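Local coordinates for proteasome assembly chaperone family protein (Pyrococcus furiosus DSM 3638, PDB 3WZ2) that probably acts as an archaeal proteasome-assembly chaperone or proteasome activator, as a homolog of the eukaryotic assembly chaperones, at residues 25-37 against 222-234. Numbering follows the deposited sequence.
Sequences GYPGVGLVGHIAA and LRRMHEQMEEARR
Pro27 opens the contact by setting CG against the terminal methyl of Met225, 3.9 Å from CE, the two side chains crossing nearly at right angles. At Gly28 the backbone itself is the surface: its O lies 3.3 Å from SD of Met229, whose chain bends at its last torsion (chi3 70°), while the guanidinium of Arg233, salt-bridged to Glu230, turns its edge to Gly28 CA. A water then joins the segments, accepting from Gly30 N, and its oxygen is hydrogen-bonded to His226 NE2 at 2.6 Å. Leu31, the N-cap residue of helix 32-43, spreads its branches over Leu222 and the first turns of helix 223-235, CD1 against Leu222 CG and Met225 SD, CD2 4.1 Å from Met229 SD. One turn on, the His34 ring receives Met225 CE over one face in a CH-pi contact, 3.9 Å from the ring centroid. Replacing His34 by alanine would probably open a gap over the Met225 methyl, leaving it held mainly by Pro27 and Leu31. Ile35 CG1 packs tightly on Leu222 CD2 at 3.4 Å. Leucine and methionine side chains thus hold part of the predicted coiled coil against the loop and N-terminal turn of helix 32-43 through mainly apolar contacts, with a single water as the polar link.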
loop_
_atom_site.group_PDB
_atom_site.type_symbol
_atom_site.label_atom_id
_atom_site.label_comp_id
_atom_site.label_asym_id
_atom_site.label_seq_id
_atom_site.Cartn_x
_atom_site.Cartn_y
_atom_site.Cartn_z
ATOM N N GLY B 25 -15.239 0.479 25.641
ATOM C CA GLY B 25 -16.094 -0.587 25.133
ATOM C C GLY B 25 -16.162 -0.596 23.615
ATOM O O GLY B 25 -17.248 -0.541 23.044
ATOM N N TYR B 26 -15.011 -0.707 22.961
ATOM C CA TYR B 26 -14.962 -0.726 21.497
ATOM C C TYR B 26 -15.552 -2.038 20.962
ATOM O O TYR B 26 -15.628 -3.022 21.689
ATOM C CB TYR B 26 -13.531 -0.545 20.969
ATOM C CG TYR B 26 -13.059 0.912 20.813
ATOM C CD1 TYR B 26 -13.607 1.919 21.582
ATOM C CD2 TYR B 26 -12.087 1.253 19.857
ATOM C CE1 TYR B 26 -13.220 3.233 21.447
ATOM C CE2 TYR B 26 -11.675 2.571 19.719
ATOM C CZ TYR B 26 -12.231 3.560 20.517
ATOM O OH TYR B 26 -11.863 4.880 20.424
ATOM N N PRO B 27 -15.951 -2.061 19.686
ATOM C CA PRO B 27 -16.493 -3.295 19.135
ATOM C C PRO B 27 -15.555 -4.466 19.208
ATOM O O PRO B 27 -14.362 -4.331 18.993
ATOM C CB PRO B 27 -16.761 -2.945 17.659
ATOM C CG PRO B 27 -16.882 -1.450 17.639
ATOM C CD PRO B 27 -15.948 -0.965 18.695
ATOM N N GLY B 28 -16.097 -5.623 19.506
ATOM C CA GLY B 28 -15.298 -6.826 19.717
ATOM C C GLY B 28 -16.291 -7.981 19.848
ATOM O O GLY B 28 -17.454 -7.840 19.472
ATOM N N VAL B 29 -15.848 -9.098 20.410
ATOM C CA VAL B 29 -16.624 -10.344 20.389
ATOM C C VAL B 29 -17.969 -10.148 21.073
ATOM O O VAL B 29 -18.045 -9.579 22.153
ATOM C CB VAL B 29 -15.930 -11.461 21.254
ATOM C CG1 VAL B 29 -16.628 -12.809 21.064
ATOM C CG2 VAL B 29 -14.437 -11.613 20.972
ATOM N N GLY B 30 -19.020 -10.623 20.436
ATOM C CA GLY B 30 -20.381 -10.493 20.935
ATOM C C GLY B 30 -20.937 -9.102 20.961
ATOM O O GLY B 30 -22.051 -8.896 21.442
ATOM N N LEU B 31 -20.146 -8.126 20.528
ATOM C CA LEU B 31 -20.392 -6.714 20.835
ATOM C C LEU B 31 -20.737 -6.471 22.309
ATOM O O LEU B 31 -21.460 -5.552 22.658
ATOM C CB LEU B 31 -21.471 -6.175 19.936
ATOM C CG LEU B 31 -21.136 -6.127 18.455
ATOM C CD1 LEU B 31 -22.373 -5.758 17.658
ATOM C CD2 LEU B 31 -20.034 -5.117 18.150
ATOM N N VAL B 32 -20.132 -7.246 23.184
ATOM C CA VAL B 32 -20.428 -7.183 24.602
ATOM C C VAL B 32 -20.051 -5.835 25.138
ATOM O O VAL B 32 -20.844 -5.164 25.805
ATOM C CB VAL B 32 -19.730 -8.314 25.369
ATOM C CG1 VAL B 32 -19.928 -8.216 26.858
ATOM C CG2 VAL B 32 -20.237 -9.667 24.884
ATOM N N GLY B 33 -18.819 -5.436 24.902
ATOM C CA GLY B 33 -18.347 -4.155 25.438
ATOM C C GLY B 33 -19.070 -2.988 24.826
ATOM O O GLY B 33 -19.365 -2.001 25.520
ATOM N N HIS B 34 -19.339 -3.092 23.528
ATOM C CA HIS B 34 -20.079 -2.047 22.792
ATOM C C HIS B 34 -21.483 -1.809 23.327
ATOM O O HIS B 34 -21.888 -0.685 23.622
ATOM C CB HIS B 34 -20.152 -2.451 21.332
ATOM C CG HIS B 34 -20.863 -1.471 20.475
ATOM N ND1 HIS B 34 -20.257 -0.326 19.998
ATOM C CD2 HIS B 34 -22.129 -1.466 19.979
ATOM C CE1 HIS B 34 -21.130 0.368 19.290
ATOM N NE2 HIS B 34 -22.263 -0.311 19.240
ATOM N N ILE B 35 -22.223 -2.894 23.542
ATOM C CA ILE B 35 -23.550 -2.760 24.153
ATOM C C ILE B 35 -23.445 -2.199 25.573
ATOM O O ILE B 35 -24.175 -1.290 25.971
ATOM C CB ILE B 35 -24.253 -4.143 24.140
ATOM C CG1 ILE B 35 -24.535 -4.547 22.693
ATOM C CG2 ILE B 35 -25.544 -4.082 24.909
ATOM C CD1 ILE B 35 -24.772 -6.026 22.477
ATOM N N ALA B 36 -22.542 -2.757 26.367
ATOM C CA ALA B 36 -22.422 -2.322 27.753
ATOM C C ALA B 36 -22.111 -0.825 27.838
ATOM O O ALA B 36 -22.679 -0.094 28.644
ATOM C CB ALA B 36 -21.345 -3.127 28.441
ATOM N N ALA B 37 -21.174 -0.367 27.024
ATOM C CA ALA B 37 -20.696 1.009 27.151
ATOM C C ALA B 37 -21.719 2.000 26.662
ATOM O O ALA B 37 -21.870 3.068 27.269
ATOM C CB ALA B 37 -19.385 1.189 26.393
ATOM N N LEU B 222 -28.419 -4.974 15.788
ATOM C CA LEU B 222 -26.966 -4.981 15.722
ATOM C C LEU B 222 -26.477 -6.144 14.891
ATOM O O LEU B 222 -25.272 -6.314 14.738
ATOM C CB LEU B 222 -26.301 -5.033 17.124
ATOM C CG LEU B 222 -25.827 -3.850 17.998
ATOM C CD1 LEU B 222 -26.875 -2.804 17.827
ATOM C CD2 LEU B 222 -25.433 -3.922 19.491
ATOM N N ARG B 223 -27.388 -6.938 14.338
ATOM C CA ARG B 223 -26.988 -8.164 13.653
ATOM C C ARG B 223 -26.152 -7.865 12.395
ATOM O O ARG B 223 -25.225 -8.617 12.082
ATOM C CB ARG B 223 -28.203 -9.052 13.325
ATOM C CG ARG B 223 -27.863 -10.253 12.422
ATOM C CD ARG B 223 -29.078 -11.107 11.983
ATOM N NE ARG B 223 -30.209 -10.244 11.617
ATOM C CZ ARG B 223 -30.276 -9.538 10.479
ATOM N NH1 ARG B 223 -29.295 -9.586 9.572
ATOM N NH2 ARG B 223 -31.333 -8.769 10.234
ATOM N N ARG B 224 -26.441 -6.759 11.714
ATOM C CA ARG B 224 -25.638 -6.356 10.554
ATOM C C ARG B 224 -24.237 -5.893 10.992
ATOM O O ARG B 224 -23.243 -6.396 10.482
ATOM C CB ARG B 224 -26.355 -5.329 9.638
ATOM C CG ARG B 224 -25.871 -3.894 9.746
ATOM C CD ARG B 224 -26.338 -2.970 8.636
ATOM N NE ARG B 224 -25.216 -2.064 8.306
ATOM C CZ ARG B 224 -25.202 -1.196 7.300
ATOM N NH1 ARG B 224 -26.265 -1.063 6.513
ATOM N NH2 ARG B 224 -24.123 -0.454 7.091
ATOM N N MET B 225 -24.174 -4.961 11.940
ATOM C CA MET B 225 -22.912 -4.535 12.565
ATOM C C MET B 225 -22.041 -5.706 12.995
ATOM O O MET B 225 -20.839 -5.709 12.763
ATOM C CB MET B 225 -23.174 -3.647 13.770
ATOM C CG MET B 225 -21.952 -2.865 14.185
ATOM S SD MET B 225 -22.116 -2.153 15.820
ATOM C CE MET B 225 -20.470 -1.513 16.076
ATOM N N HIS B 226 -22.642 -6.716 13.600
ATOM C CA HIS B 226 -21.869 -7.865 14.009
ATOM C C HIS B 226 -21.276 -8.561 12.782
ATOM O O HIS B 226 -20.134 -9.035 12.815
ATOM C CB HIS B 226 -22.725 -8.839 14.821
ATOM C CG HIS B 226 -21.941 -9.953 15.427
ATOM N ND1 HIS B 226 -21.622 -11.093 14.736
ATOM C CD2 HIS B 226 -21.380 -10.088 16.652
ATOM C CE1 HIS B 226 -20.895 -11.889 15.504
ATOM N NE2 HIS B 226 -20.730 -11.297 16.674
ATOM N N GLU B 227 -22.098 -8.682 11.744
ATOM C CA GLU B 227 -21.716 -9.289 10.469
ATOM C C GLU B 227 -20.571 -8.528 9.811
ATOM O O GLU B 227 -19.549 -9.111 9.474
ATOM C CB GLU B 227 -22.938 -9.282 9.535
ATOM C CG GLU B 227 -23.227 -10.537 8.775
ATOM C CD GLU B 227 -22.972 -11.796 9.579
ATOM O OE1 GLU B 227 -23.557 -11.903 10.676
ATOM O OE2 GLU B 227 -22.191 -12.663 9.126
ATOM N N GLN B 228 -20.766 -7.224 9.655
ATOM C CA GLN B 228 -19.709 -6.291 9.257
ATOM C C GLN B 228 -18.405 -6.582 9.999
ATOM O O GLN B 228 -17.349 -6.715 9.390
ATOM C CB GLN B 228 -20.117 -4.843 9.585
ATOM C CG GLN B 228 -20.625 -3.925 8.477
ATOM C CD GLN B 228 -21.589 -4.546 7.480
ATOM O OE1 GLN B 228 -21.205 -5.451 6.744
ATOM N NE2 GLN B 228 -22.835 -4.036 7.417
ATOM N N MET B 229 -18.490 -6.625 11.329
ATOM C CA MET B 229 -17.309 -6.714 12.174
ATOM C C MET B 229 -16.571 -8.009 11.914
ATOM O O MET B 229 -15.336 -7.999 11.809
ATOM C CB MET B 229 -17.682 -6.605 13.661
ATOM C CG MET B 229 -16.530 -6.917 14.607
ATOM S SD MET B 229 -16.978 -7.133 16.335
ATOM C CE MET B 229 -17.864 -8.691 16.303
ATOM N N GLU B 230 -17.305 -9.117 11.814
ATOM C CA GLU B 230 -16.681 -10.436 11.581
ATOM C C GLU B 230 -15.994 -10.499 10.221
ATOM O O GLU B 230 -14.906 -11.066 10.095
ATOM C CB GLU B 230 -17.710 -11.573 11.690
ATOM C CG GLU B 230 -18.277 -11.765 13.092
ATOM C CD GLU B 230 -17.403 -12.614 13.998
ATOM O OE1 GLU B 230 -16.244 -12.231 14.298
ATOM O OE2 GLU B 230 -17.900 -13.682 14.414
ATOM N N GLU B 231 -16.619 -9.902 9.213
ATOM C CA GLU B 231 -15.994 -9.799 7.894
ATOM C C GLU B 231 -14.659 -9.053 7.962
ATOM O O GLU B 231 -13.626 -9.574 7.516
ATOM C CB GLU B 231 -16.947 -9.201 6.848
ATOM C CG GLU B 231 -17.713 -10.297 6.138
ATOM C CD GLU B 231 -18.377 -9.854 4.854
ATOM O OE1 GLU B 231 -17.712 -9.903 3.796
ATOM O OE2 GLU B 231 -19.561 -9.460 4.908
ATOM N N ALA B 232 -14.674 -7.878 8.584
ATOM C CA ALA B 232 -13.461 -7.097 8.765
ATOM C C ALA B 232 -12.375 -7.844 9.569
ATOM O O ALA B 232 -11.202 -7.700 9.277
ATOM C CB ALA B 232 -13.781 -5.759 9.413
ATOM N N ARG B 233 -12.762 -8.643 10.557
ATOM C CA ARG B 233 -11.800 -9.396 11.358
ATOM C C ARG B 233 -11.023 -10.434 10.540
ATOM O O ARG B 233 -9.817 -10.598 10.752
ATOM C CB ARG B 233 -12.493 -10.087 12.528
ATOM C CG ARG B 233 -11.683 -11.140 13.276
ATOM C CD ARG B 233 -12.426 -11.550 14.526
ATOM N NE ARG B 233 -12.689 -10.404 15.405
ATOM C CZ ARG B 233 -13.662 -10.339 16.318
ATOM N NH1 ARG B 233 -14.492 -11.365 16.514
ATOM N NH2 ARG B 233 -13.807 -9.240 17.048
ATOM N N ARG B 234 -11.737 -11.114 9.635
ATOM C CA ARG B 234 -11.203 -12.139 8.714
ATOM C C ARG B 234 -10.172 -11.615 7.716
ATOM O O ARG B 234 -9.273 -12.349 7.320
ATOM C CB ARG B 234 -12.338 -12.752 7.886
ATOM C CG ARG B 234 -13.233 -13.702 8.666
ATOM C CD ARG B 234 -14.427 -14.205 7.855
ATOM N NE ARG B 234 -15.513 -14.625 8.755
ATOM C CZ ARG B 234 -16.788 -14.211 8.704
ATOM N NH1 ARG B 234 -17.228 -13.344 7.786
ATOM N NH2 ARG B 234 -17.650 -14.677 9.608
HETATM O O HOH W 1 -18.533 -12.006 17.942
#